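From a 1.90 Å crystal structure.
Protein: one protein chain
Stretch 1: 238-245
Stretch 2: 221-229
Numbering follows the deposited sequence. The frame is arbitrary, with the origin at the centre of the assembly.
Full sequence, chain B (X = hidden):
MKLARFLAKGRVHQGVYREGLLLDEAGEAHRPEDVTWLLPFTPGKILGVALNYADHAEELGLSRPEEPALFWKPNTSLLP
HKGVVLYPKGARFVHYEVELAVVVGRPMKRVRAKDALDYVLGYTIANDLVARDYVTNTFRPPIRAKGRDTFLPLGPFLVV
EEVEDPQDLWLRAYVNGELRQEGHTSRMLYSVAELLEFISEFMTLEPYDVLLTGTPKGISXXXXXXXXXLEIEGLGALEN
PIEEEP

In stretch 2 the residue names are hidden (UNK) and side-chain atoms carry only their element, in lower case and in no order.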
ATOM      1  N   LEU B 238      22.088 -12.035  11.315  1.00 21.50           N
ATOM      2  CA  LEU B 238      20.712 -11.816  11.755  1.00 21.16           C
ATOM      3  C   LEU B 238      20.585 -12.461  13.126  1.00 19.84           C
ATOM      4  O   LEU B 238      20.730 -13.674  13.263  1.00 22.81           O
ATOM      5  CB  LEU B 238      19.739 -12.471  10.768  1.00 20.83           C
ATOM      6  CG  LEU B 238      18.234 -12.467  11.064  1.00 19.01           C
ATOM      7  CD1 LEU B 238      17.696 -11.040  11.069  1.00 16.76           C
ATOM      8  CD2 LEU B 238      17.522 -13.299   9.986  1.00 19.10           C
ATOM      9  N   GLU B 239      20.307 -11.647  14.137  1.00 21.06           N
ATOM     10  CA  GLU B 239      20.208 -12.144  15.499  1.00 21.52           C
ATOM     11  C   GLU B 239      18.854 -11.937  16.170  1.00 21.26           C
ATOM     12  O   GLU B 239      18.304 -10.831  16.162  1.00 19.77           O
ATOM     13  CB  GLU B 239      21.302 -11.497  16.343  1.00 22.28           C
ATOM     14  CG  GLU B 239      21.230 -11.818  17.817  1.00 24.63           C
ATOM     15  CD  GLU B 239      22.315 -11.116  18.599  1.00 28.49           C
ATOM     16  OE1 GLU B 239      23.463 -11.604  18.586  1.00 30.31           O
ATOM     17  OE2 GLU B 239      22.019 -10.069  19.210  1.00 28.73           O
ATOM     18  N   ASN B 240      18.332 -13.009  16.760  1.00 18.79           N
ATOM     19  CA  ASN B 240      17.047 -12.941  17.446  1.00 20.67           C
ATOM     20  C   ASN B 240      16.957 -13.816  18.682  1.00 20.15           C
ATOM     21  O   ASN B 240      17.289 -15.006  18.652  1.00 19.43           O
ATOM     22  CB  ASN B 240      15.892 -13.343  16.518  1.00 19.28           C
ATOM     23  CG  ASN B 240      15.849 -12.535  15.249  1.00 17.02           C
ATOM     24  OD1 ASN B 240      16.471 -12.893  14.254  1.00 18.01           O
ATOM     25  ND2 ASN B 240      15.120 -11.429  15.278  1.00 19.48           N
ATOM     26  N   PRO B 241      16.517 -13.228  19.800  1.00 21.15           N
ATOM     27  CA  PRO B 241      16.377 -13.994  21.034  1.00 21.84           C
ATOM     28  C   PRO B 241      14.982 -14.626  21.005  1.00 25.26           C
ATOM     29  O   PRO B 241      14.129 -14.218  20.207  1.00 22.09           O
ATOM     30  CB  PRO B 241      16.526 -12.934  22.117  1.00 21.64           C
ATOM     31  CG  PRO B 241      15.931 -11.719  21.479  1.00 21.82           C
ATOM     32  CD  PRO B 241      16.459 -11.778  20.063  1.00 21.34           C
ATOM     33  N   ILE B 242      14.763 -15.616  21.860  1.00 25.37           N
ATOM     34  CA  ILE B 242      13.483 -16.310  21.935  1.00 27.13           C
ATOM     35  C   ILE B 242      12.870 -16.152  23.323  1.00 29.21           C
ATOM     36  O   ILE B 242      13.566 -16.256  24.333  1.00 30.11           O
ATOM     37  CB  ILE B 242      13.658 -17.812  21.672  1.00 27.72           C
ATOM     38  CG1 ILE B 242      14.361 -18.025  20.332  1.00 25.95           C
ATOM     39  CG2 ILE B 242      12.304 -18.505  21.702  1.00 28.04           C
ATOM     40  CD1 ILE B 242      14.736 -19.463  20.072  1.00 24.20           C
ATOM     41  N   GLU B 243      11.567 -15.892  23.361  1.00 29.49           N
ATOM     42  CA  GLU B 243      10.835 -15.730  24.612  1.00 30.14           C
ATOM     43  C   GLU B 243       9.570 -16.574  24.520  1.00 30.73           C
ATOM     44  O   GLU B 243       9.094 -16.871  23.424  1.00 28.28           O
ATOM     45  CB  GLU B 243      10.442 -14.263  24.829  1.00 30.10           C
ATOM     46  CG  GLU B 243      11.526 -13.356  25.381  1.00 30.08           C
ATOM     47  CD  GLU B 243      11.054 -11.918  25.505  1.00 31.07           C
ATOM     48  OE1 GLU B 243       9.825 -11.706  25.595  1.00 32.93           O
ATOM     49  OE2 GLU B 243      11.902 -10.995  25.525  1.00 28.78           O
ATOM     50  N   GLU B 244       9.028 -16.962  25.666  1.00 32.76           N
ATOM     51  CA  GLU B 244       7.807 -17.753  25.678  1.00 35.80           C
ATOM     52  C   GLU B 244       6.616 -16.834  25.459  1.00 37.62           C
ATOM     53  O   GLU B 244       6.665 -15.649  25.795  1.00 36.33           O
ATOM     54  CB  GLU B 244       7.647 -18.478  27.010  1.00 38.69           C
ATOM     55  CG  GLU B 244       8.728 -19.495  27.288  1.00 43.18           C
ATOM     56  CD  GLU B 244       8.167 -20.772  27.867  1.00 45.59           C
ATOM     57  OE1 GLU B 244       7.372 -21.437  27.165  1.00 46.54           O
ATOM     58  OE2 GLU B 244       8.516 -21.107  29.019  1.00 47.26           O
ATOM     59  N   GLU B 245       5.546 -17.377  24.889  1.00 39.89           N
ATOM     60  CA  GLU B 245       4.351 -16.586  24.643  1.00 42.23           C
ATOM     61  C   GLU B 245       3.783 -16.147  25.984  1.00 44.70           C
ATOM     62  O   GLU B 245       4.036 -16.780  27.012  1.00 44.80           O
ATOM     63  CB  GLU B 245       3.311 -17.411  23.885  1.00 42.70           C
ATOM     64  CG  GLU B 245       3.830 -17.997  22.590  1.00 43.04           C
ATOM     65  CD  GLU B 245       2.762 -18.730  21.802  1.00 44.42           C
ATOM     66  OE1 GLU B 245       2.095 -19.623  22.373  1.00 42.02           O
ATOM     67  OE2 GLU B 245       2.598 -18.413  20.605  1.00 45.66           O
ATOM     68  N   UNK B 221      17.681 -27.410  17.128  1.00 27.29           N
ATOM     69  CA  UNK B 221      16.635 -27.200  18.120  1.00 27.95           C
ATOM     70  C   UNK B 221      16.955 -26.011  19.021  1.00 27.71           C
ATOM     71  O   UNK B 221      18.090 -25.839  19.469  1.00 27.59           O
ATOM     72  c   UNK B 221      15.467 -28.268  20.126  1.00 30.74           C
ATOM     73  c   UNK B 221      14.937 -29.579  20.676  1.00 33.83           C
ATOM     74  c   UNK B 221      16.423 -28.463  18.959  1.00 29.01           C
ATOM     75  o   UNK B 221      15.617 -30.605  20.629  1.00 34.70           O
ATOM     76  n   UNK B 221      13.721 -29.549  21.210  1.00 32.09           N
ATOM     77  N   UNK B 222      15.944 -25.185  19.273  1.00 24.96           N
ATOM     78  CA  UNK B 222      16.122 -24.009  20.110  1.00 23.68           C
ATOM     79  C   UNK B 222      15.082 -23.965  21.221  1.00 24.36           C
ATOM     80  O   UNK B 222      14.035 -24.600  21.128  1.00 25.64           O
ATOM     81  c   UNK B 222      17.233 -22.647  18.326  1.00 22.89           C
ATOM     82  c   UNK B 222      16.038 -22.722  19.268  1.00 24.33           C
ATOM     83  c   UNK B 222      14.741 -22.703  18.470  1.00 20.90           C
ATOM     84  N   UNK B 223      15.381 -23.218  22.277  1.00 25.30           N
ATOM     85  CA  UNK B 223      14.476 -23.120  23.412  1.00 26.32           C
ATOM     86  C   UNK B 223      14.349 -21.690  23.928  1.00 25.22           C
ATOM     87  O   UNK B 223      15.146 -20.817  23.579  1.00 26.24           O
ATOM     88  n   UNK B 223      17.517 -27.279  23.294  1.00 41.07           N
ATOM     89  n   UNK B 223      16.813 -29.438  23.643  1.00 41.91           N
ATOM     90  c   UNK B 223      16.736 -28.144  23.930  1.00 41.18           C
ATOM     91  c   UNK B 223      14.974 -24.033  24.535  1.00 29.43           C
ATOM     92  c   UNK B 223      15.160 -25.478  24.104  1.00 31.23           C
ATOM     93  c   UNK B 223      15.703 -26.325  25.242  1.00 37.15           C
ATOM     94  n   UNK B 223      15.874 -27.721  24.851  1.00 38.86           N
ATOM     95  N   UNK B 224      13.332 -21.428  24.764  1.00 24.67           N
ATOM     96  CA  UNK B 224      13.138 -20.083  25.312  1.00 26.07           C
ATOM     97  C   UNK B 224      14.428 -19.593  25.962  1.00 26.34           C
ATOM     98  O   UNK B 224      15.082 -20.342  26.687  1.00 26.97           O
ATOM     99  c   UNK B 224      12.021 -20.285  26.331  1.00 25.88           C
ATOM    100  c   UNK B 224      11.204 -21.372  25.709  1.00 25.41           C
ATOM    101  c   UNK B 224      12.268 -22.339  25.226  1.00 25.63           C
ATOM    102  N   UNK B 225      14.795 -18.344  25.696  1.00 26.27           N
ATOM    103  CA  UNK B 225      16.007 -17.799  26.276  1.00 26.53           C
ATOM    104  C   UNK B 225      17.201 -17.824  25.340  1.00 25.54           C
ATOM    105  O   UNK B 225      18.141 -17.046  25.509  1.00 27.36           O
ATOM    106  N   UNK B 226      17.179 -18.711  24.351  1.00 26.21           N
ATOM    107  CA  UNK B 226      18.288 -18.793  23.405  1.00 26.56           C
ATOM    108  C   UNK B 226      18.351 -17.565  22.514  1.00 27.52           C
ATOM    109  O   UNK B 226      17.330 -16.933  22.235  1.00 28.01           O
ATOM    110  o   UNK B 226      17.938 -22.380  22.741  1.00 28.60           O
ATOM    111  c   UNK B 226      18.162 -20.027  22.506  1.00 27.86           C
ATOM    112  o   UNK B 226      18.994 -21.287  24.340  1.00 28.86           O
ATOM    113  c   UNK B 226      18.376 -21.323  23.253  1.00 29.07           C
ATOM    114  N   UNK B 227      19.561 -17.236  22.070  1.00 25.97           N
ATOM    115  CA  UNK B 227      19.785 -16.113  21.175  1.00 25.06           C
ATOM    116  C   UNK B 227      20.320 -16.710  19.881  1.00 25.22           C
ATOM    117  O   UNK B 227      21.420 -17.264  19.844  1.00 23.75           O
ATOM    118  c   UNK B 227      21.075 -13.994  20.758  1.00 25.09           C
ATOM    119  c   UNK B 227      20.284 -14.531  23.061  1.00 26.08           C
ATOM    120  c   UNK B 227      20.813 -15.113  21.755  1.00 25.89           C
ATOM    121  N   UNK B 228      19.526 -16.620  18.821  1.00 23.25           N
ATOM    122  CA  UNK B 228      19.925 -17.172  17.537  1.00 23.96           C
ATOM    123  C   UNK B 228      20.628 -16.135  16.678  1.00 24.68           C
ATOM    124  O   UNK B 228      20.148 -15.007  16.526  1.00 26.89           O
ATOM    125  c   UNK B 228      17.918 -18.760  17.558  1.00 22.63           C
ATOM    126  c   UNK B 228      18.697 -17.705  16.792  1.00 22.38           C
ATOM    127  c   UNK B 228      15.476 -17.671  16.905  1.00 19.83           C
ATOM    128  s   UNK B 228      16.368 -19.207  16.733  1.00 20.65           S
ATOM    129  N   UNK B 229      21.781 -16.514  16.133  1.00 25.17           N
ATOM    130  CA  UNK B 229      22.528 -15.623  15.259  1.00 24.21           C
ATOM    131  C   UNK B 229      22.868 -16.393  13.994  1.00 24.63           C
ATOM    132  O   UNK B 229      23.690 -17.313  14.006  1.00 24.33           O
ATOM    133  c   UNK B 229      23.816 -15.128  15.923  1.00 26.19           C
ATOM    134  c   UNK B 229      25.808 -13.605  15.785  1.00 33.09           C
ATOM    135  c   UNK B 229      24.499 -14.014  15.139  1.00 27.63           C
ATOM    136  n   UNK B 229      28.614 -15.896  16.377  1.00 39.07           N
ATOM    137  n   UNK B 229      26.828 -14.640  15.649  1.00 35.28           N
ATOM    138  c   UNK B 229      27.707 -14.951  16.596  1.00 38.41           C
ATOM    139  n   UNK B 229      27.687 -14.312  17.759  1.00 38.99           N
TER

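Position 221 carries three carbons in a row, the last bearing one oxygen and one nitrogen, and none of them touches stretch 1. An amide carbon two bonds beyond CB identifies Gln221. At position 222 there are three side-chain carbons, one attached to CA and carrying the other two. CB at position 222 lies 3.6 Å from CD1 of Ile242, an apolar contact; the CA-to-CB bonds of both residues point toward the opposing stretch. The fork at CB is that of valine, Val222.

Position 223 has three carbons, a nitrogen, and then a carbon holding two more nitrogens. Its CA-to-CB bond points away from stretch 1, and the extended chain is exposed; the backbone contributes instead, with O at position 223 3.8 Å from CD1 of Ile242. The terminal group is a guanidinium, hence Arg223. The three carbons at position 224 close a ring onto the backbone N. A ring carbon at position 224 lies 3.5 Å from CG of Glu244, so the aliphatic part of an otherwise exposed glutamate lies against the ring, which defines Pro224.

No side-chain atoms exist at position 225, whose N donates a hydrogen bond to O of Ile242 (2.8 Å). The residue is Gly225. Its phi/psi of 99/-23° suit the third place of a type II turn, where a CB would be jammed against the carbonyl O of the preceding residue. Position 226 shows two carbons, the second bearing two oxygens, and O at position 226 receives the hydrogen bond from N of Ile242 (2.9 Å). The short carboxylate is that of Asp226. OD2 of Asp226 accepts a hydrogen bond from N of Arg223 at 2.7 Å, while N of Asp226 bonds to O of Arg223 at 3.0 Å, so side chain and backbone both tie the turn together.

Position 227 again has one carbon carrying two others. One of its methyl carbons lies 3.7 Å from CG of Glu239 and the other 4.2 Å from CB of Pro241, so the two methyls meet different neighbours on their shared face of the sheet; this is Val227. At position 228 an unbranched chain has two carbons, a sulfur and a final carbon. The terminal carbon at position 228 lies 3.6 Å from CG1 of Ile242, and the chain can only be Met228. Position 229 repeats the pattern of three carbons, a nitrogen and a carbon with two nitrogens. The third carbon at position 229 lies 4.2 Å from OE1 of Glu239, but the end of the chain leads away; this is Arg229.

The contact is an antiparallel strand pairing that runs into a turn. Asn240 and Met228 form its hydrogen-bonded pair, N of Asn240 to O of Met228 at 2.7 Å and N of Met228 to O of Asn240 at 2.8 Å. Proline at 241 has no NH to give, but it occupies a non-hydrogen-bonded place opposite Val227, so the ladder loses nothing. Beyond it, Ile242 bonds through both N and O to the turn residues, while its side chain packs against Val222 and Met228. It is the most extensively covered residue of the contact, joining backbone pairing to apolar packing.

Stretch 2 221-229: QVRPGDVMR
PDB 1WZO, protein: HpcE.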